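Local coordinates for peptidase M3B, oligoendopeptidase F (Enterococcus faecium, PDB 2QR4), which probably hydrolyses short peptides as a metal-dependent endopeptidase of the M3B (oligoendopeptidase F) family, at residues G27-G32 / P93-L98; S34-A39 / P111-Y116; R127-S132 / R229-A234; E17-S22 / S82-A87. All blocks are in the same frame, centred on the assembly; numbering follows the deposited sequence.

How the contacts relate
The four contacts show how chemistry follows place in a nearly all-helical chain. Contact 2 is buried and wholly apolar, contacts 1 and 4 are partly buried and pair leucine packing with a single hydrogen bond, and contact 3, at the surface, depends on three hydrogen bonds and an aromatic stack. Helix 33-63 links three of them: it supplies one segment of contact 2, and its side chains touch both contact 1 and contact 4. Contacts 1 and 2 meet directly, Leu29 CD2 lying 3.3 Å from Ala39 CB. Contact 3 reaches contact 1 through Arg127, which bonds to Leu96 O, and joins the Oligopeptidase F and M3 family regions.

Contact 1 of 4, residues G27-G32 / P93-L98; sequences GTLDQG and PEILQL
Gly27 meets Glu94 where the connection between helix 22-25 and helix 33-63 passes helix 91-95, which runs into a type I beta turn from Ile95 to Leu98. The backbone N of Gly27 donates to Glu94 OE2 at 2.8 Å, and the bond is bent, with 136° at the hydrogen. OE2 receives it with its syn lone pair, on the side of its partner oxygen. An extended chain beyond CG carries the carboxylate across to the loop; the Glu94 side chain also touches that of Lys26.

Thr28 turns its side chain away, and OG1 bonds back to His25 O. Its carbonyl accepts the N-H of Gln31, a bond that spans Leu29 and Asp30; the CB of Leu29 points toward the helix.

Leu29 provides most of the apolar packing. Its side chain crosses that of Glu94 at about a right angle, and CD1 rests 3.7 Å from Glu94 CB. The same methyl lies 3.4 Å from Ile95 N and 3.7 Å from Ile95 CG1, so it covers the helix backbone as well as a side chain. The other methyl faces helix 33-63 at Ala39, and Leu29 is thereby held between two helices.

Asp30 contributes its methylene, with CB 3.8 Å from Leu98 CD2, while its carboxylate leads away from the turn. The second methyl of Leu98 lies beside a polar atom that has its own partner: Leu29 O accepts a hydrogen bond from Tyr106 OH, and Leu98 CD1 stands 4.0 Å from that oxygen.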
# COMPACT_ATOMS: atom_id res chain seq x y z
N GLY A 27 22.06 -16.45 -21.32
CA GLY A 27 22.32 -17.78 -21.85
C GLY A 27 23.72 -18.02 -22.38
O GLY A 27 23.97 -19.06 -22.99
N THR A 28 24.64 -17.09 -22.14
CA THR A 28 26.02 -17.23 -22.60
C THR A 28 27.02 -17.60 -21.50
O THR A 28 28.16 -17.96 -21.80
CB THR A 28 26.56 -15.94 -23.24
OG1 THR A 28 26.61 -14.91 -22.26
CG2 THR A 28 25.69 -15.51 -24.42
N LEU A 29 26.59 -17.51 -20.25
CA LEU A 29 27.52 -17.65 -19.14
C LEU A 29 28.41 -18.89 -19.22
O LEU A 29 29.56 -18.84 -18.81
CB LEU A 29 26.81 -17.58 -17.78
CG LEU A 29 26.03 -16.29 -17.55
CD1 LEU A 29 25.62 -16.11 -16.09
CD2 LEU A 29 26.85 -15.11 -18.02
N ASP A 30 27.87 -19.99 -19.75
CA ASP A 30 28.61 -21.25 -19.85
C ASP A 30 29.49 -21.34 -21.10
O ASP A 30 30.08 -22.39 -21.35
CB ASP A 30 27.65 -22.44 -19.83
CG ASP A 30 26.78 -22.51 -21.08
OD1 ASP A 30 25.94 -23.42 -21.16
OD2 ASP A 30 26.94 -21.66 -21.98
N GLN A 31 29.58 -20.26 -21.87
CA GLN A 31 30.36 -20.27 -23.11
C GLN A 31 31.85 -20.03 -22.90
O GLN A 31 32.65 -20.28 -23.80
CB GLN A 31 29.82 -19.24 -24.10
CG GLN A 31 28.65 -19.71 -24.94
CD GLN A 31 28.02 -18.58 -25.74
OE1 GLN A 31 26.82 -18.59 -26.01
NE2 GLN A 31 28.84 -17.60 -26.13
N GLY A 32 32.22 -19.53 -21.73
CA GLY A 32 33.62 -19.18 -21.48
C GLY A 32 33.80 -18.04 -20.49
O GLY A 32 32.87 -17.27 -20.23
N PRO A 93 20.46 -16.58 -11.29
CA PRO A 93 20.06 -17.94 -11.64
C PRO A 93 21.00 -18.57 -12.66
O PRO A 93 21.37 -19.74 -12.51
CB PRO A 93 18.66 -17.76 -12.23
CG PRO A 93 18.14 -16.54 -11.49
CD PRO A 93 19.32 -15.64 -11.35
N GLU A 94 21.41 -17.82 -13.68
CA GLU A 94 22.29 -18.41 -14.70
C GLU A 94 23.71 -18.61 -14.20
O GLU A 94 24.35 -19.59 -14.55
CB GLU A 94 22.28 -17.63 -16.00
CG GLU A 94 21.03 -17.85 -16.81
CD GLU A 94 21.23 -17.53 -18.28
OE1 GLU A 94 20.19 -17.41 -18.98
OE2 GLU A 94 22.41 -17.41 -18.73
N ILE A 95 24.20 -17.69 -13.38
CA ILE A 95 25.49 -17.90 -12.73
C ILE A 95 25.43 -19.21 -11.98
O ILE A 95 26.31 -20.05 -12.10
CB ILE A 95 25.83 -16.77 -11.75
CG1 ILE A 95 26.22 -15.50 -12.51
CG2 ILE A 95 26.97 -17.18 -10.84
CD1 ILE A 95 26.26 -14.28 -11.64
N LEU A 96 24.35 -19.39 -11.23
CA LEU A 96 24.19 -20.54 -10.36
C LEU A 96 23.94 -21.87 -11.08
O LEU A 96 23.96 -22.92 -10.45
CB LEU A 96 23.10 -20.25 -9.33
CG LEU A 96 23.53 -19.21 -8.30
CD1 LEU A 96 22.48 -19.05 -7.23
CD2 LEU A 96 24.86 -19.62 -7.68
N GLN A 97 23.72 -21.85 -12.39
CA GLN A 97 23.57 -23.09 -13.13
C GLN A 97 24.94 -23.68 -13.42
O GLN A 97 25.06 -24.86 -13.75
CB GLN A 97 22.76 -22.89 -14.42
CG GLN A 97 21.25 -22.98 -14.20
CD GLN A 97 20.45 -22.43 -15.36
OE1 GLN A 97 20.89 -21.53 -16.07
NE2 GLN A 97 19.26 -22.97 -15.56
N LEU A 98 25.97 -22.86 -13.30
CA LEU A 98 27.33 -23.35 -13.29
C LEU A 98 27.63 -23.90 -11.91
O LEU A 98 27.05 -23.48 -10.91
CB LEU A 98 28.30 -22.23 -13.63
CG LEU A 98 28.05 -21.54 -14.97
CD1 LEU A 98 28.91 -20.32 -15.10
CD2 LEU A 98 28.30 -22.51 -16.11

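Contact 2 of 4, residues S34-A39 / P111-Y116; sequences SQFLNA and PKLEVY
Leu37 and Leu113 form the middle of a buried, purely apolar contact between the first turns of helix 33-63 and the short connection from helix 100-109 to helix 117-124. No hydrogen bond crosses it; the contact consists of leucine methyls meeting each other, two aromatic rings and the aliphatic root of a lysine. The two leucines slide past each other in opposite directions, and Leu37 CD1 comes 3.7 Å from Leu113 CD2.

The branches of Leu37 divide the work. CG is anti to the backbone N (chi1 179°), and chi2 of 55° then sets CD1 against the ring of Tyr116, 4.0 Å from CE1, whereas CD2 lies 3.8 Å from Lys112 CB. Beyond that root, the extended remainder of Lys112 leads the ammonium group away.

Leu113 CD2 is shared in turn. Besides Leu37 it reaches Phe36, 3.8 Å from the CD2 atom of the ring, where it sits at the edge and near the ring plane. The two side chains cross at about a right angle. Phe36 meets Tyr106 as well, with ring planes inclined at about 45°, and Leu113 touches Tyr106 and Phe107, which extends the apolar layer onto helix 100-109.

The shape of the connection lets neighbouring residues face the helix together. Residues 111-113 form a 3-10 turn, with Glu114 N bonded to Pro111 O at 2.8 Å, and a further bond from Tyr116 N to Leu113 O continues the coil. The arrangement is a 3-10 turn joining two consecutive helices, 100-109 and 117-124, and packed through Leu113 on the start of helix 33-63, within a helical bundle.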
# COMPACT_ATOMS: atom_id res chain seq x y z
N SER A 34 35.44 -15.37 -20.75
CA SER A 34 35.28 -14.10 -21.45
C SER A 34 33.82 -13.67 -21.45
O SER A 34 33.49 -12.56 -21.04
CB SER A 34 35.82 -14.24 -22.88
OG SER A 34 35.76 -13.02 -23.59
N GLN A 35 32.94 -14.57 -21.87
CA GLN A 35 31.52 -14.27 -21.98
C GLN A 35 30.95 -14.03 -20.60
O GLN A 35 30.01 -13.24 -20.43
CB GLN A 35 30.78 -15.42 -22.65
CG GLN A 35 31.04 -15.55 -24.14
CD GLN A 35 32.32 -16.32 -24.47
OE1 GLN A 35 33.16 -16.57 -23.60
NE2 GLN A 35 32.46 -16.70 -25.73
N PHE A 36 31.52 -14.72 -19.62
CA PHE A 36 31.09 -14.62 -18.23
C PHE A 36 31.46 -13.23 -17.71
O PHE A 36 30.64 -12.56 -17.09
CB PHE A 36 31.79 -15.71 -17.42
CG PHE A 36 31.32 -15.82 -16.00
CD1 PHE A 36 30.12 -16.41 -15.70
CD2 PHE A 36 32.13 -15.37 -14.96
CE1 PHE A 36 29.69 -16.53 -14.37
CE2 PHE A 36 31.70 -15.47 -13.64
CZ PHE A 36 30.48 -16.05 -13.34
N LEU A 37 32.68 -12.80 -18.01
CA LEU A 37 33.16 -11.48 -17.63
C LEU A 37 32.31 -10.40 -18.28
O LEU A 37 31.92 -9.44 -17.62
CB LEU A 37 34.63 -11.31 -18.04
CG LEU A 37 35.30 -9.95 -17.74
CD1 LEU A 37 35.18 -9.58 -16.27
CD2 LEU A 37 36.76 -9.95 -18.17
N ASN A 38 32.03 -10.56 -19.57
CA ASN A 38 31.26 -9.55 -20.29
C ASN A 38 29.85 -9.39 -19.72
O ASN A 38 29.34 -8.28 -19.61
CB ASN A 38 31.24 -9.84 -21.79
CG ASN A 38 32.64 -9.80 -22.41
OD1 ASN A 38 33.48 -9.00 -22.00
ND2 ASN A 38 32.88 -10.66 -23.38
N ALA A 39 29.23 -10.51 -19.36
CA ALA A 39 27.91 -10.48 -18.74
C ALA A 39 27.91 -9.73 -17.40
O ALA A 39 27.07 -8.87 -17.15
CB ALA A 39 27.36 -11.90 -18.55
N PRO A 111 42.11 -13.40 -15.07
CA PRO A 111 42.48 -12.61 -13.90
C PRO A 111 41.59 -11.39 -13.71
O PRO A 111 41.30 -11.01 -12.58
CB PRO A 111 43.92 -12.16 -14.23
CG PRO A 111 44.23 -12.68 -15.62
CD PRO A 111 43.29 -13.82 -15.84
N LYS A 112 41.16 -10.78 -14.82
CA LYS A 112 40.31 -9.61 -14.78
C LYS A 112 39.05 -9.82 -13.94
O LYS A 112 38.46 -8.87 -13.41
CB LYS A 112 39.89 -9.21 -16.19
CG LYS A 112 41.01 -8.73 -17.10
CD LYS A 112 40.39 -7.95 -18.23
CE LYS A 112 41.33 -7.65 -19.36
NZ LYS A 112 40.53 -7.11 -20.49
N LEU A 113 38.61 -11.08 -13.85
CA LEU A 113 37.44 -11.43 -13.05
C LEU A 113 37.67 -11.21 -11.56
O LEU A 113 36.72 -11.10 -10.79
CB LEU A 113 37.04 -12.88 -13.28
CG LEU A 113 36.20 -13.20 -14.51
CD1 LEU A 113 36.20 -14.70 -14.70
CD2 LEU A 113 34.79 -12.68 -14.36
N GLU A 114 38.94 -11.16 -11.16
CA GLU A 114 39.28 -10.98 -9.75
C GLU A 114 38.62 -9.72 -9.18
O GLU A 114 38.34 -9.65 -7.99
CB GLU A 114 40.80 -10.95 -9.58
CG GLU A 114 41.30 -11.50 -8.24
CD GLU A 114 40.86 -12.94 -7.98
OE1 GLU A 114 40.95 -13.80 -8.88
OE2 GLU A 114 40.42 -13.22 -6.84
N VAL A 115 38.35 -8.75 -10.05
CA VAL A 115 37.72 -7.50 -9.62
C VAL A 115 36.31 -7.75 -9.09
O VAL A 115 35.79 -6.93 -8.32
CB VAL A 115 37.64 -6.48 -10.77
CG1 VAL A 115 36.98 -5.21 -10.31
CG2 VAL A 115 39.03 -6.18 -11.33
N TYR A 116 35.70 -8.86 -9.51
CA TYR A 116 34.33 -9.17 -9.13
C TYR A 116 34.20 -10.35 -8.18
O TYR A 116 33.08 -10.75 -7.84
CB TYR A 116 33.49 -9.44 -10.38
CG TYR A 116 33.40 -8.26 -11.31
CD1 TYR A 116 34.11 -8.24 -12.51
CD2 TYR A 116 32.64 -7.15 -10.98
CE1 TYR A 116 34.05 -7.15 -13.36
CE2 TYR A 116 32.57 -6.05 -11.82
CZ TYR A 116 33.28 -6.06 -13.01
OH TYR A 116 33.21 -4.99 -13.85

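Contact 3 of 4, residues R127-S132 / R229-A234; sequences RAHVLS and RNYSSA
His129 and Tyr231 lie face to face in an offset stack at the Schellman motif that ends helix 208-228, in which Asn230, with positive phi, is the C-prime residue and Tyr231 N bonds to Ala226 O. The planes are inclined by only 2° and the centroids are 3.6 Å apart.

The histidine can be followed outward. Its CB lies 3.4 Å from Tyr231 OH, at the start of the overlap. CG is anti to the carbonyl carbon (chi1 -51°) and comes 3.3 Å from Tyr231 CZ. ND1 turns its N-H to Arg229 O, 2.7 Å away, with 151° at the hydrogen and the oxygen near the ring plane. CD2 and NE2 both have Tyr231 CE1 as nearest partner, the atom that lies over the middle of the imidazole. At the ring edge CE1 comes 3.2 Å from Asn230 O. Ala128 CB covers the face opposite the tyrosine, so the imidazole is sandwiched, and the bond from ND1 fixes its rotation.

At the far end of residues 127-132, Ser132 OG bonds to Glu134 OE2 of the second subunit. Two further bonds run from the helix end to the loop between helix 117-124 and helix 133-141. Arg229 NH2 donates to His129 O at 3.0 Å, with that oxygen in the guanidinium plane. The same nitrogen forms a salt bridge with Glu136, which would hold the guanidinium from the side of helix 133-141. His129 therefore gives to and takes from the same residue, through ring and backbone respectively. The carbonyl before His129, Ala128 O, accepts the N-H of Asn230 ND2 at 3.1 Å, nearly along the C=O axis.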
# COMPACT_ATOMS: atom_id res chain seq x y z
N ARG A 127 23.32 -19.42 -2.82
CA ARG A 127 22.73 -20.44 -3.68
C ARG A 127 21.33 -20.84 -3.24
O ARG A 127 20.43 -20.99 -4.07
CB ARG A 127 23.65 -21.66 -3.67
CG ARG A 127 23.45 -22.64 -4.81
CD ARG A 127 24.55 -23.70 -4.82
NE ARG A 127 25.73 -23.33 -5.62
CZ ARG A 127 25.74 -23.23 -6.94
NH1 ARG A 127 24.63 -23.42 -7.64
NH2 ARG A 127 26.85 -22.93 -7.58
N ALA A 128 21.15 -21.01 -1.93
CA ALA A 128 19.89 -21.49 -1.38
C ALA A 128 18.77 -20.45 -1.41
O ALA A 128 17.62 -20.77 -1.19
CB ALA A 128 20.09 -21.99 0.05
N HIS A 129 19.10 -19.19 -1.68
CA HIS A 129 18.11 -18.14 -1.58
C HIS A 129 17.90 -17.44 -2.89
O HIS A 129 17.08 -16.53 -2.97
CB HIS A 129 18.49 -17.15 -0.48
CG HIS A 129 18.81 -17.81 0.82
ND1 HIS A 129 17.83 -18.35 1.64
CD2 HIS A 129 19.98 -18.04 1.45
CE1 HIS A 129 18.40 -18.88 2.71
NE2 HIS A 129 19.70 -18.70 2.63
N VAL A 130 18.63 -17.87 -3.92
CA VAL A 130 18.36 -17.40 -5.26
C VAL A 130 17.43 -18.39 -5.95
O VAL A 130 17.57 -19.59 -5.78
CB VAL A 130 19.65 -17.23 -6.08
CG1 VAL A 130 19.32 -16.79 -7.49
CG2 VAL A 130 20.57 -16.24 -5.40
N LEU A 131 16.49 -17.87 -6.73
CA LEU A 131 15.42 -18.70 -7.29
C LEU A 131 15.67 -18.93 -8.77
O LEU A 131 16.77 -18.72 -9.25
CB LEU A 131 14.05 -18.04 -7.03
CG LEU A 131 13.69 -17.91 -5.54
CD1 LEU A 131 12.39 -17.17 -5.34
CD2 LEU A 131 13.60 -19.27 -4.86
N SER A 132 14.67 -19.42 -9.49
CA SER A 132 14.84 -19.62 -10.93
C SER A 132 14.66 -18.29 -11.65
O SER A 132 14.19 -17.31 -11.06
CB SER A 132 13.83 -20.64 -11.44
OG SER A 132 12.51 -20.14 -11.33
N ARG A 229 12.13 -17.33 -0.47
CA ARG A 229 13.59 -17.45 -0.66
C ARG A 229 14.24 -18.44 0.29
O ARG A 229 15.47 -18.54 0.34
CB ARG A 229 14.28 -16.09 -0.52
CG ARG A 229 13.97 -15.14 -1.68
CD ARG A 229 14.91 -13.95 -1.67
NE ARG A 229 14.57 -13.02 -2.74
CZ ARG A 229 14.95 -13.17 -4.00
NH1 ARG A 229 14.58 -12.28 -4.91
NH2 ARG A 229 15.69 -14.22 -4.37
N ASN A 230 13.42 -19.18 1.05
CA ASN A 230 13.92 -20.22 1.97
C ASN A 230 14.78 -19.70 3.13
O ASN A 230 15.71 -20.36 3.59
CB ASN A 230 14.68 -21.30 1.18
CG ASN A 230 13.97 -21.68 -0.11
OD1 ASN A 230 12.90 -22.29 -0.09
ND2 ASN A 230 14.56 -21.29 -1.25
N TYR A 231 14.48 -18.50 3.60
CA TYR A 231 15.05 -18.05 4.84
C TYR A 231 14.16 -18.55 5.96
O TYR A 231 12.97 -18.80 5.76
CB TYR A 231 15.16 -16.52 4.86
CG TYR A 231 16.22 -15.95 3.93
CD1 TYR A 231 17.58 -16.04 4.25
CD2 TYR A 231 15.86 -15.33 2.74
CE1 TYR A 231 18.55 -15.51 3.39
CE2 TYR A 231 16.83 -14.80 1.88
CZ TYR A 231 18.16 -14.88 2.21
OH TYR A 231 19.08 -14.34 1.36
N SER A 232 14.73 -18.70 7.15
CA SER A 232 13.95 -19.18 8.28
C SER A 232 13.11 -18.06 8.90
O SER A 232 12.21 -18.32 9.70
CB SER A 232 14.88 -19.84 9.31
OG SER A 232 15.68 -18.87 9.95
N SER A 233 13.39 -16.81 8.52
CA SER A 233 12.60 -15.65 9.00
C SER A 233 12.95 -14.37 8.25
O SER A 233 13.98 -14.29 7.56
CB SER A 233 12.86 -15.41 10.50
OG SER A 233 14.21 -14.97 10.69
N ALA A 234 12.12 -13.35 8.43
CA ALA A 234 12.36 -12.07 7.79
C ALA A 234 13.68 -11.47 8.27
O ALA A 234 14.44 -10.89 7.49
CB ALA A 234 11.22 -11.12 8.08

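Contact 4 of 4, residues E17-S22 / S82-A87; sequences EELKQS and SKVSEA
Leu19 and Val84 lie 7.2 Å apart between CA atoms, and Ser22 and Ala87 7.0 Å, so that residues 17-22 and residues 82-87, the last turns of helix 68-87, advance in the same sense. Leu19 points toward helix 68-87, CG anti to the backbone N (chi1 -153°), and its CG and CD2 meet Ala87, Val84 and Lys83. CD2 lies 4.0 Å from Val84 CG2, and CG keeps 4.0 Å from Ala87 CB. Lys83 adds the aliphatic part of its chain, with CE 4.1 Å from Leu19 CD2; a bend at chi3 precedes the ammonium, which bonds to Ser16 OG.

The polar link lies one turn further on. Ser22 OG donates to Ala87 O at 3.0 Å from above the carbonyl plane, 42° out of it. Trp90 NE1 is bonded to the same hydroxyl, so this buried oxygen is held by two groups.

Helix 33-63 packs against both segments: Leu19 touches Val46 and Val84 touches Thr50. The salt bridge of Glu18 to Arg45 ties helix 4-18 to that long helix beside its contact with helix 68-87.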
# COMPACT_ATOMS: atom_id res chain seq x y z
N GLU A 17 17.91 1.90 -23.82
CA GLU A 17 18.45 1.35 -25.05
C GLU A 17 19.55 0.35 -24.73
O GLU A 17 19.59 -0.73 -25.31
CB GLU A 17 18.97 2.46 -25.97
CG GLU A 17 20.49 2.61 -26.03
CD GLU A 17 21.10 1.93 -27.25
OE1 GLU A 17 22.28 2.21 -27.58
OE2 GLU A 17 20.38 1.12 -27.89
N GLU A 18 20.44 0.70 -23.81
CA GLU A 18 21.53 -0.19 -23.44
C GLU A 18 20.94 -1.53 -23.02
O GLU A 18 21.51 -2.60 -23.26
CB GLU A 18 22.34 0.39 -22.28
CG GLU A 18 23.70 -0.24 -22.10
CD GLU A 18 24.46 0.27 -20.88
OE1 GLU A 18 23.92 1.13 -20.15
OE2 GLU A 18 25.59 -0.20 -20.65
N LEU A 19 19.78 -1.45 -22.39
CA LEU A 19 19.11 -2.60 -21.82
C LEU A 19 18.80 -3.68 -22.85
O LEU A 19 18.67 -4.85 -22.51
CB LEU A 19 17.81 -2.14 -21.19
CG LEU A 19 17.29 -2.98 -20.05
CD1 LEU A 19 18.38 -3.09 -19.01
CD2 LEU A 19 16.05 -2.33 -19.50
N LYS A 20 18.67 -3.27 -24.11
CA LYS A 20 18.36 -4.20 -25.19
C LYS A 20 19.48 -5.21 -25.37
O LYS A 20 19.25 -6.32 -25.84
CB LYS A 20 18.07 -3.44 -26.49
CG LYS A 20 16.76 -2.64 -26.43
CD LYS A 20 16.68 -1.57 -27.52
CE LYS A 20 15.39 -0.75 -27.39
NZ LYS A 20 15.40 0.48 -28.23
N GLN A 21 20.69 -4.82 -24.98
CA GLN A 21 21.85 -5.70 -25.10
C GLN A 21 21.83 -6.82 -24.06
O GLN A 21 22.67 -7.72 -24.08
CB GLN A 21 23.14 -4.88 -25.01
CG GLN A 21 23.34 -3.95 -26.20
CD GLN A 21 23.90 -2.59 -25.80
OE1 GLN A 21 24.91 -2.49 -25.11
NE2 GLN A 21 23.22 -1.52 -26.23
N SER A 22 20.86 -6.78 -23.15
CA SER A 22 20.68 -7.84 -22.16
C SER A 22 20.44 -9.18 -22.82
O SER A 22 20.99 -10.20 -22.41
CB SER A 22 19.49 -7.53 -21.26
OG SER A 22 19.47 -8.41 -20.15
N SER A 82 12.46 -1.09 -11.78
CA SER A 82 11.82 -2.40 -11.93
C SER A 82 12.02 -2.97 -13.33
O SER A 82 12.25 -4.16 -13.48
CB SER A 82 10.33 -2.38 -11.56
OG SER A 82 9.67 -1.28 -12.15
N LYS A 83 11.97 -2.12 -14.34
CA LYS A 83 12.17 -2.59 -15.70
C LYS A 83 13.59 -3.16 -15.86
O LYS A 83 13.76 -4.25 -16.42
CB LYS A 83 11.94 -1.47 -16.71
CG LYS A 83 12.10 -1.96 -18.14
CD LYS A 83 11.65 -0.93 -19.17
CE LYS A 83 12.76 0.06 -19.50
NZ LYS A 83 12.32 1.03 -20.54
N VAL A 84 14.58 -2.44 -15.34
CA VAL A 84 15.97 -2.87 -15.37
C VAL A 84 16.20 -4.12 -14.52
O VAL A 84 16.83 -5.08 -14.96
CB VAL A 84 16.92 -1.73 -14.91
CG1 VAL A 84 18.31 -2.27 -14.62
CG2 VAL A 84 16.99 -0.64 -15.96
N SER A 85 15.70 -4.11 -13.29
CA SER A 85 15.83 -5.24 -12.39
C SER A 85 15.22 -6.48 -13.01
O SER A 85 15.80 -7.56 -12.94
CB SER A 85 15.13 -4.96 -11.06
OG SER A 85 15.80 -3.95 -10.34
N GLU A 86 14.06 -6.32 -13.62
CA GLU A 86 13.40 -7.43 -14.25
C GLU A 86 14.23 -7.95 -15.43
O GLU A 86 14.41 -9.17 -15.59
CB GLU A 86 11.99 -7.04 -14.72
CG GLU A 86 11.14 -8.24 -15.16
CD GLU A 86 11.57 -8.81 -16.51
OE1 GLU A 86 12.10 -8.03 -17.34
OE2 GLU A 86 11.37 -10.02 -16.75
N ALA A 87 14.75 -7.03 -16.24
CA ALA A 87 15.45 -7.41 -17.47
C ALA A 87 16.78 -8.13 -17.19
O ALA A 87 17.33 -8.79 -18.06
CB ALA A 87 15.67 -6.19 -18.34